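Local coordinates for 401aa long hypothetical glucose-1-phosphate thymidylyltransferase (Sulfolobus tokodaii, PDB 2GGO), which probably acts as a bifunctional sugar-1-phosphate nucleotidylyltransferase and amino-sugar acetyltransferase in the synthesis of UDP-N-acetylglucosamine and UDP-N-acetylgalactosamine, at residues N234-V239 with D250-S255; G268-P273 with K286-A291; Y258-V263 with Y276-T281. All blocks are in the same frame, centred on the assembly; numbering follows the deposited sequence.

Contact 1. Residues N234-V239 with D250-S255; sequences NVEDNV and DAEIKS
Asn234 and Ile253 anchor the backbone pairing of two parallel strands. Asn234 N donates to Ala251 O at 2.7 Å and Asn234 O accepts Ile253 N at 2.8 Å, so Asn234 spans Glu252. Glu236 N then reaches Ile253 O, also at 2.8 Å. At the next step a side chain supplies the acceptor: Ser255 N donates to Glu236 OE1 over 3.1 Å, meeting that oxygen on its anti side, 33° out of the carboxylate plane. Glu236 CG stands anti to its own carbonyl carbon (chi1 -66°), and the chain beyond runs extended beside Lys254.

Paired residues lie 18 positions apart, one full coil of the left-handed parallel beta-helix built by hexapeptide repeats; this is the coil interface at the N-terminal edge of the sheet.

The apolar contacts gather on the Val235 and Ile253 face. Val239 crosses Ile253 at about a right angle, its CG1 3.6 Å from Ile253 CG2, while Val235 CG2 lies alongside Ile253 CB at 4.2 Å. Ile247, on strand 245-247 of another sheet of the coil, touches both Val235 and Ile253.

Acidic groups crowd the other face. Glu236 OE2 and Glu252 OE2 lie 3.6 Å apart, their carboxylates turned 72° apart, and Glu270 adds another acid near Glu252. Such proximity may raise the proton affinity of these groups; the ion pair of Lys254 with Glu270 is long and weak.

Contact 2. Residues G268-P273 with K286-A291; sequences GSEIGP and KNKIGA
With CG anti to the backbone N in both residues (chi1 180° and -179°), Glu270 and Lys288 leave the sheet side by side. A chi2 of 135° in Lys288 swings CD toward the acid, and Glu270 OE1 sits against the methylenes, 3.0 Å from Lys288 CE. On the opposite face Ile271 and Ile289 run alongside each other, Ile271 CD1 lying 3.8 Å from Ile289 CB, with Leu277 and Leu283 touching both.

The backbones pair in parallel. Glu270 N donates to Asn287 O (2.9 Å), Ile289 N to Glu270 O (3.2 Å) and Gly272 N to Ile289 O (2.7 Å). One residue earlier, Ser269 OG serves as the acceptor in place of a backbone carbonyl: Asn287 N donates to it over 3.2 Å, while the hydroxyl is also bonded to Gly266 O. A water joins Gly268 O and Asn287 O by donating to both. These strands are successive coils of the hexapeptide-repeat beta-helix, with the isoleucines inside.

Glu270 OE1 and Lys288 NZ remain 4.4 Å apart, beyond a salt bridge. The acid and the base therefore probably attract each other only at longer range, and directional bonding across this interface rests on the backbone, the Ser269 hydroxyl and the water.

Contact 3. Residues Y258-V263 with Y276-T281; sequences YIEGPV and YLRPYT
Tyr276 OH donates to Glu260 OE1 at 2.7 Å, approaching from above the carboxylate, 53° out of its plane. A small chi2 of 12° in Tyr276 turns its ring so that CD1 lies 3.4 Å from Tyr258 O, which sits at the ring edge and in its plane. Arg278 CG lies over one face of the same ring, offset toward its rim. The Tyr258 ring is an oblique neighbour, its centroid 5.8 Å from that of Tyr276 and the two planes 78° apart. Beyond the contact, Tyr258 OH bonds to Lys242 NZ, and Arg278 forms a salt bridge with Glu294.

Beneath these side chains the strands pair in parallel: Leu277 N donates to Tyr258 O and Glu260 N to Leu277 O, each at 2.8 Å. Ile259 and Leu277 project from the other face, where Ile265 touches both; past the corner Val263 crosses Leu277 at about a right angle, Val263 CG1 near Leu277 CD1.

The two segments turn that corner together. A cis peptide precedes Pro262, whose O accepts Tyr280 N at 2.7 Å. Pro262 CG rests over one face of the Tyr280 ring, 3.8 Å from its centroid, a CH-pi contact. Residues Arg278 to Thr281 form a type II turn, in which Thr281 OG1 donates to Arg278 O on an in-plane lone pair at 2.7 Å. Helix 212-225 packs against this corner: Asp224 bonds to Tyr280 OH and Lys220 makes a cation-pi contact with the ring.

Short parallel strands, corner turns and aliphatic residues facing inward, repeated at 18-residue spacing, are the hallmarks of the left-handed beta-helix of hexapeptide-repeat transferases.

How the contacts relate
Following the chain from the N terminus, contact 1 closes first, bringing 250-255 back beside 234-239 after one coil. Contact 3 opens next, at 258-263, and before it closes at 276-281 the first segment of contact 2, 268-273, has gone by; contact 2 closes last, at 286-291. Contacts 2 and 3 therefore cross, whereas contact 1 stands in series with both. Contacts 1 and 2 share one sheet, joined by probable hydrogen bonds from Glu252 N to Ser269 O and from Ile271 N to Glu252 O. Contact 3 lies in another sheet of the beta-helix, runs on into the corner beyond it, and meets them inside, through Ile259 on Ile253 and Leu277 on Ile271 and Ile289.

Contact 1. Residues N234-V239 with D250-S255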
loop_
_atom_site.group_PDB
_atom_site.type_symbol
_atom_site.label_atom_id
_atom_site.label_comp_id
_atom_site.label_asym_id
_atom_site.label_seq_id
_atom_site.Cartn_x
_atom_site.Cartn_y
_atom_site.Cartn_z
ATOM N N ASN A 234 -11.219 -2.624 26.788
ATOM C CA ASN A 234 -11.675 -3.407 27.912
ATOM C C ASN A 234 -11.182 -4.822 27.719
ATOM O O ASN A 234 -11.443 -5.408 26.682
ATOM C CB ASN A 234 -13.202 -3.370 27.953
ATOM C CG ASN A 234 -13.797 -4.428 28.861
ATOM O OD1 ASN A 234 -13.366 -4.591 30.017
ATOM N ND2 ASN A 234 -14.819 -5.153 28.351
ATOM N N VAL A 235 -10.440 -5.346 28.685
ATOM C CA VAL A 235 -9.914 -6.705 28.637
ATOM C C VAL A 235 -10.412 -7.469 29.845
ATOM O O VAL A 235 -10.193 -7.046 30.992
ATOM C CB VAL A 235 -8.382 -6.723 28.635
ATOM C CG1 VAL A 235 -7.853 -8.148 28.635
ATOM C CG2 VAL A 235 -7.860 -5.954 27.451
ATOM N N GLU A 236 -11.085 -8.596 29.595
ATOM C CA GLU A 236 -11.738 -9.338 30.654
ATOM C C GLU A 236 -10.692 -10.161 31.328
ATOM O O GLU A 236 -9.530 -10.150 30.911
ATOM C CB GLU A 236 -12.799 -10.268 30.090
ATOM C CG GLU A 236 -13.976 -9.573 29.455
ATOM C CD GLU A 236 -15.088 -10.543 29.044
ATOM O OE1 GLU A 236 -14.859 -11.779 28.974
ATOM O OE2 GLU A 236 -16.214 -10.041 28.779
ATOM N N ASP A 237 -11.089 -10.892 32.364
ATOM C CA ASP A 237 -10.146 -11.788 32.992
ATOM C C ASP A 237 -9.876 -13.023 32.129
ATOM O O ASP A 237 -10.666 -13.376 31.258
ATOM C CB ASP A 237 -10.487 -12.109 34.459
ATOM C CG ASP A 237 -11.831 -12.741 34.628
ATOM O OD1 ASP A 237 -12.446 -13.165 33.631
ATOM O OD2 ASP A 237 -12.293 -12.829 35.784
ATOM N N ASN A 238 -8.724 -13.636 32.362
ATOM C CA ASN A 238 -8.237 -14.750 31.570
ATOM C C ASN A 238 -7.949 -14.476 30.124
ATOM O O ASN A 238 -8.245 -15.293 29.276
ATOM C CB ASN A 238 -9.153 -15.954 31.710
ATOM C CG ASN A 238 -9.104 -16.493 33.076
ATOM O OD1 ASN A 238 -10.031 -16.314 33.876
ATOM N ND2 ASN A 238 -7.975 -17.090 33.409
ATOM N N VAL A 239 -7.363 -13.322 29.860
ATOM C CA VAL A 239 -6.806 -13.050 28.571
ATOM C C VAL A 239 -5.300 -13.060 28.796
ATOM O O VAL A 239 -4.834 -12.462 29.733
ATOM C CB VAL A 239 -7.345 -11.732 28.018
ATOM C CG1 VAL A 239 -6.763 -11.460 26.653
ATOM C CG2 VAL A 239 -8.851 -11.786 27.922
ATOM N N ASP A 250 -12.637 1.432 22.866
ATOM C CA ASP A 250 -13.860 0.727 22.565
ATOM C C ASP A 250 -13.673 -0.746 22.229
ATOM O O ASP A 250 -14.655 -1.458 22.104
ATOM C CB ASP A 250 -14.677 1.477 21.520
ATOM C CG ASP A 250 -15.063 2.860 22.011
ATOM O OD1 ASP A 250 -15.473 2.935 23.199
ATOM O OD2 ASP A 250 -14.915 3.857 21.247
ATOM N N ALA A 251 -12.419 -1.203 22.148
ATOM C CA ALA A 251 -12.128 -2.606 21.883
ATOM C C ALA A 251 -12.365 -3.463 23.129
ATOM O O ALA A 251 -12.043 -3.054 24.260
ATOM C CB ALA A 251 -10.706 -2.789 21.300
ATOM N N GLU A 252 -12.953 -4.638 22.913
ATOM C CA GLU A 252 -13.362 -5.527 23.994
ATOM C C GLU A 252 -12.703 -6.850 23.743
ATOM O O GLU A 252 -12.835 -7.395 22.639
ATOM C CB GLU A 252 -14.882 -5.719 23.966
ATOM C CG GLU A 252 -15.464 -6.226 25.318
ATOM C CD GLU A 252 -16.795 -7.045 25.186
ATOM O OE1 GLU A 252 -17.409 -7.077 24.066
ATOM O OE2 GLU A 252 -17.212 -7.653 26.229
ATOM N N ILE A 253 -11.991 -7.357 24.747
ATOM C CA ILE A 253 -11.302 -8.646 24.679
ATOM C C ILE A 253 -11.763 -9.618 25.778
ATOM O O ILE A 253 -11.595 -9.371 26.957
ATOM C CB ILE A 253 -9.795 -8.467 24.753
ATOM C CG1 ILE A 253 -9.352 -7.314 23.806
ATOM C CG2 ILE A 253 -9.129 -9.759 24.490
ATOM C CD1 ILE A 253 -7.923 -7.310 23.417
ATOM N N LYS A 254 -12.352 -10.726 25.346
ATOM C CA LYS A 254 -13.051 -11.662 26.190
ATOM C C LYS A 254 -12.161 -12.793 26.588
ATOM O O LYS A 254 -11.154 -13.100 25.934
ATOM C CB LYS A 254 -14.271 -12.209 25.453
ATOM C CG LYS A 254 -15.173 -11.112 24.921
ATOM C CD LYS A 254 -16.492 -11.663 24.452
ATOM C CE LYS A 254 -17.491 -10.558 23.942
ATOM N NZ LYS A 254 -18.546 -11.166 23.049
ATOM N N SER A 255 -12.537 -13.397 27.697
ATOM C CA SER A 255 -11.712 -14.382 28.375
ATOM C C SER A 255 -11.336 -15.545 27.460
ATOM O O SER A 255 -12.049 -15.852 26.500
ATOM C CB SER A 255 -12.445 -14.864 29.630
ATOM O OG SER A 255 -12.931 -13.730 30.359
#

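Contact 2. Residues G268-P273 with K286-A291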
loop_
_atom_site.group_PDB
_atom_site.type_symbol
_atom_site.label_atom_id
_atom_site.label_comp_id
_atom_site.label_asym_id
_atom_site.label_seq_id
_atom_site.Cartn_x
_atom_site.Cartn_y
_atom_site.Cartn_z
ATOM N N GLY A 268 -13.060 -0.346 18.572
ATOM C CA GLY A 268 -14.360 -0.918 18.393
ATOM C C GLY A 268 -14.289 -2.410 18.095
ATOM O O GLY A 268 -15.303 -3.023 17.837
ATOM N N SER A 269 -13.109 -3.011 18.148
ATOM C CA SER A 269 -12.988 -4.438 17.910
ATOM C C SER A 269 -13.602 -5.293 19.011
ATOM O O SER A 269 -13.707 -4.862 20.146
ATOM C CB SER A 269 -11.547 -4.815 17.691
ATOM O OG SER A 269 -11.189 -4.296 16.405
ATOM N N GLU A 270 -14.072 -6.486 18.644
ATOM C CA GLU A 270 -14.605 -7.412 19.612
ATOM C C GLU A 270 -13.907 -8.744 19.371
ATOM O O GLU A 270 -14.084 -9.341 18.339
ATOM C CB GLU A 270 -16.103 -7.513 19.434
ATOM C CG GLU A 270 -16.794 -8.467 20.389
ATOM C CD GLU A 270 -18.331 -8.399 20.274
ATOM O OE1 GLU A 270 -18.880 -8.594 19.166
ATOM O OE2 GLU A 270 -19.000 -8.147 21.320
ATOM N N ILE A 271 -13.075 -9.154 20.325
ATOM C CA ILE A 271 -12.198 -10.309 20.173
ATOM C C ILE A 271 -12.644 -11.308 21.199
ATOM O O ILE A 271 -12.936 -10.936 22.318
ATOM C CB ILE A 271 -10.708 -9.964 20.484
ATOM C CG1 ILE A 271 -10.290 -8.714 19.742
ATOM C CG2 ILE A 271 -9.769 -11.137 20.046
ATOM C CD1 ILE A 271 -10.395 -8.920 18.255
ATOM N N GLY A 272 -12.712 -12.579 20.825
ATOM C CA GLY A 272 -13.013 -13.601 21.791
ATOM C C GLY A 272 -14.473 -14.029 21.864
ATOM O O GLY A 272 -15.328 -13.549 21.084
ATOM N N PRO A 273 -14.763 -14.969 22.746
ATOM C CA PRO A 273 -13.839 -15.608 23.698
ATOM C C PRO A 273 -12.959 -16.645 23.016
ATOM O O PRO A 273 -13.297 -17.053 21.922
ATOM C CB PRO A 273 -14.789 -16.328 24.643
ATOM C CG PRO A 273 -15.974 -16.634 23.822
ATOM C CD PRO A 273 -16.122 -15.530 22.841
ATOM N N LYS A 286 -12.818 -1.987 14.150
ATOM C CA LYS A 286 -14.145 -2.558 14.263
ATOM C C LYS A 286 -14.262 -3.983 13.709
ATOM O O LYS A 286 -15.163 -4.290 12.894
ATOM C CB LYS A 286 -15.142 -1.642 13.555
ATOM C CG LYS A 286 -15.558 -0.494 14.431
ATOM C CD LYS A 286 -16.573 0.350 13.736
ATOM C CE LYS A 286 -16.779 1.661 14.485
ATOM N NZ LYS A 286 -17.410 2.608 13.501
ATOM N N ASN A 287 -13.348 -4.849 14.156
ATOM C CA ASN A 287 -13.263 -6.174 13.594
ATOM C C ASN A 287 -13.825 -7.123 14.591
ATOM O O ASN A 287 -13.788 -6.842 15.765
ATOM C CB ASN A 287 -11.821 -6.532 13.289
ATOM C CG ASN A 287 -11.242 -5.694 12.207
ATOM O OD1 ASN A 287 -11.533 -5.854 11.036
ATOM N ND2 ASN A 287 -10.405 -4.773 12.583
ATOM N N LYS A 288 -14.455 -8.186 14.115
ATOM C CA LYS A 288 -14.858 -9.260 14.999
ATOM C C LYS A 288 -14.030 -10.497 14.696
ATOM O O LYS A 288 -13.932 -10.914 13.516
ATOM C CB LYS A 288 -16.368 -9.532 14.975
ATOM C CG LYS A 288 -16.792 -10.706 15.978
ATOM C CD LYS A 288 -18.030 -10.365 16.802
ATOM C CE LYS A 288 -18.285 -11.274 17.999
ATOM N NZ LYS A 288 -18.032 -12.608 17.527
ATOM N N ILE A 289 -13.376 -10.988 15.747
ATOM C CA ILE A 289 -12.556 -12.210 15.777
ATOM C C ILE A 289 -13.140 -13.025 16.927
ATOM O O ILE A 289 -12.957 -12.639 18.109
ATOM C CB ILE A 289 -11.046 -11.909 16.006
ATOM C CG1 ILE A 289 -10.479 -10.948 14.967
ATOM C CG2 ILE A 289 -10.227 -13.189 16.021
ATOM C CD1 ILE A 289 -10.417 -11.412 13.536
ATOM N N GLY A 290 -13.804 -14.142 16.585
ATOM C CA GLY A 290 -14.629 -15.022 17.488
ATOM C C GLY A 290 -13.960 -16.223 18.072
ATOM O O GLY A 290 -12.747 -16.340 18.009
ATOM N N ALA A 291 -14.739 -17.146 18.614
ATOM C CA ALA A 291 -14.200 -18.288 19.337
ATOM C C ALA A 291 -13.638 -19.266 18.360
ATOM O O ALA A 291 -14.293 -19.553 17.332
ATOM C CB ALA A 291 -15.269 -18.935 20.177
HETATM O O HOH W 1 -16.404 -5.148 16.468
#

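Contact 3. Residues Y258-V263 with Y276-T281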
loop_
_atom_site.group_PDB
_atom_site.type_symbol
_atom_site.label_atom_id
_atom_site.label_comp_id
_atom_site.label_asym_id
_atom_site.label_seq_id
_atom_site.Cartn_x
_atom_site.Cartn_y
_atom_site.Cartn_z
ATOM N N TYR A 258 -5.872 -15.318 23.718
ATOM C CA TYR A 258 -4.413 -15.455 23.866
ATOM C C TYR A 258 -3.730 -14.667 22.761
ATOM O O TYR A 258 -3.963 -14.900 21.576
ATOM C CB TYR A 258 -3.993 -16.908 23.734
ATOM C CG TYR A 258 -2.627 -17.281 24.311
ATOM C CD1 TYR A 258 -2.506 -17.748 25.622
ATOM C CD2 TYR A 258 -1.466 -17.218 23.528
ATOM C CE1 TYR A 258 -1.280 -18.147 26.143
ATOM C CE2 TYR A 258 -0.217 -17.627 24.049
ATOM C CZ TYR A 258 -0.150 -18.080 25.352
ATOM O OH TYR A 258 1.037 -18.485 25.886
ATOM N N ILE A 259 -2.898 -13.703 23.157
ATOM C CA ILE A 259 -2.304 -12.739 22.215
ATOM C C ILE A 259 -0.791 -12.874 22.316
ATOM O O ILE A 259 -0.241 -12.772 23.395
ATOM C CB ILE A 259 -2.834 -11.287 22.534
ATOM C CG1 ILE A 259 -4.365 -11.236 22.412
ATOM C CG2 ILE A 259 -2.222 -10.224 21.667
ATOM C CD1 ILE A 259 -4.969 -9.868 22.841
ATOM N N GLU A 260 -0.131 -13.209 21.221
ATOM C CA GLU A 260 1.321 -13.166 21.170
ATOM C C GLU A 260 1.672 -11.978 20.293
ATOM O O GLU A 260 1.390 -11.990 19.114
ATOM C CB GLU A 260 1.917 -14.507 20.664
ATOM C CG GLU A 260 1.633 -15.694 21.644
ATOM C CD GLU A 260 2.062 -17.086 21.150
ATOM O OE1 GLU A 260 1.956 -17.345 19.922
ATOM O OE2 GLU A 260 2.498 -17.931 22.011
ATOM N N GLY A 261 2.220 -10.906 20.886
ATOM C CA GLY A 261 2.439 -9.659 20.154
ATOM C C GLY A 261 3.630 -9.834 19.243
ATOM O O GLY A 261 4.416 -10.776 19.428
ATOM N N PRO A 262 3.837 -8.900 18.297
ATOM C CA PRO A 262 3.126 -7.640 18.092
ATOM C C PRO A 262 1.771 -7.758 17.387
ATOM O O PRO A 262 1.665 -8.404 16.349
ATOM C CB PRO A 262 4.084 -6.816 17.231
ATOM C CG PRO A 262 4.907 -7.779 16.558
ATOM C CD PRO A 262 4.937 -9.063 17.333
ATOM N N VAL A 263 0.777 -7.105 17.974
ATOM C CA VAL A 263 -0.567 -7.158 17.486
ATOM C C VAL A 263 -1.205 -5.810 17.626
ATOM O O VAL A 263 -1.105 -5.159 18.669
ATOM C CB VAL A 263 -1.338 -8.183 18.323
ATOM C CG1 VAL A 263 -2.817 -7.940 18.311
ATOM C CG2 VAL A 263 -0.956 -9.582 17.875
ATOM N N TYR A 276 -7.212 -16.592 19.321
ATOM C CA TYR A 276 -5.752 -16.653 19.400
ATOM C C TYR A 276 -5.194 -15.670 18.390
ATOM O O TYR A 276 -5.295 -15.910 17.223
ATOM C CB TYR A 276 -5.261 -18.061 19.055
ATOM C CG TYR A 276 -3.752 -18.403 19.175
ATOM C CD1 TYR A 276 -2.843 -17.575 19.819
ATOM C CD2 TYR A 276 -3.255 -19.576 18.598
ATOM C CE1 TYR A 276 -1.479 -17.931 19.901
ATOM C CE2 TYR A 276 -1.899 -19.924 18.662
ATOM C CZ TYR A 276 -1.031 -19.093 19.328
ATOM O OH TYR A 276 0.282 -19.429 19.435
ATOM N N LEU A 277 -4.622 -14.546 18.853
ATOM C CA LEU A 277 -3.974 -13.606 17.923
ATOM C C LEU A 277 -2.463 -13.769 17.940
ATOM O O LEU A 277 -1.831 -13.693 18.988
ATOM C CB LEU A 277 -4.391 -12.181 18.204
ATOM C CG LEU A 277 -5.896 -11.922 18.325
ATOM C CD1 LEU A 277 -6.120 -10.472 18.628
ATOM C CD2 LEU A 277 -6.661 -12.333 17.035
ATOM N N ARG A 278 -1.860 -14.009 16.784
ATOM C CA ARG A 278 -0.457 -14.319 16.735
ATOM C C ARG A 278 0.281 -13.138 16.144
ATOM O O ARG A 278 -0.355 -12.242 15.577
ATOM C CB ARG A 278 -0.194 -15.584 15.914
ATOM C CG ARG A 278 -0.512 -16.884 16.694
ATOM C CD ARG A 278 -0.646 -18.080 15.758
ATOM N NE ARG A 278 0.654 -18.333 15.173
ATOM C CZ ARG A 278 0.864 -19.060 14.072
ATOM N NH1 ARG A 278 -0.156 -19.558 13.379
ATOM N NH2 ARG A 278 2.095 -19.246 13.634
ATOM N N PRO A 279 1.618 -13.146 16.247
ATOM C CA PRO A 279 2.417 -12.001 15.770
ATOM C C PRO A 279 2.016 -11.467 14.392
ATOM O O PRO A 279 1.848 -12.227 13.404
ATOM C CB PRO A 279 3.841 -12.573 15.743
ATOM C CG PRO A 279 3.853 -13.525 16.957
ATOM C CD PRO A 279 2.476 -14.209 16.853
ATOM N N TYR A 280 1.914 -10.156 14.334
ATOM C CA TYR A 280 1.634 -9.365 13.127
ATOM C C TYR A 280 0.193 -9.441 12.708
ATOM O O TYR A 280 -0.122 -9.270 11.554
ATOM C CB TYR A 280 2.637 -9.626 11.998
ATOM C CG TYR A 280 4.001 -9.181 12.440
ATOM C CD1 TYR A 280 4.269 -7.811 12.642
ATOM C CD2 TYR A 280 5.003 -10.118 12.738
ATOM C CE1 TYR A 280 5.531 -7.370 13.091
ATOM C CE2 TYR A 280 6.267 -9.701 13.191
ATOM C CZ TYR A 280 6.512 -8.319 13.372
ATOM O OH TYR A 280 7.748 -7.898 13.823
ATOM N N THR A 281 -0.680 -9.624 13.699
ATOM C CA THR A 281 -2.107 -9.532 13.502
ATOM C C THR A 281 -2.446 -8.056 13.562
ATOM O O THR A 281 -2.196 -7.436 14.560
ATOM C CB THR A 281 -2.859 -10.292 14.576
ATOM O OG1 THR A 281 -2.690 -11.707 14.334
ATOM C CG2 THR A 281 -4.365 -9.951 14.515
#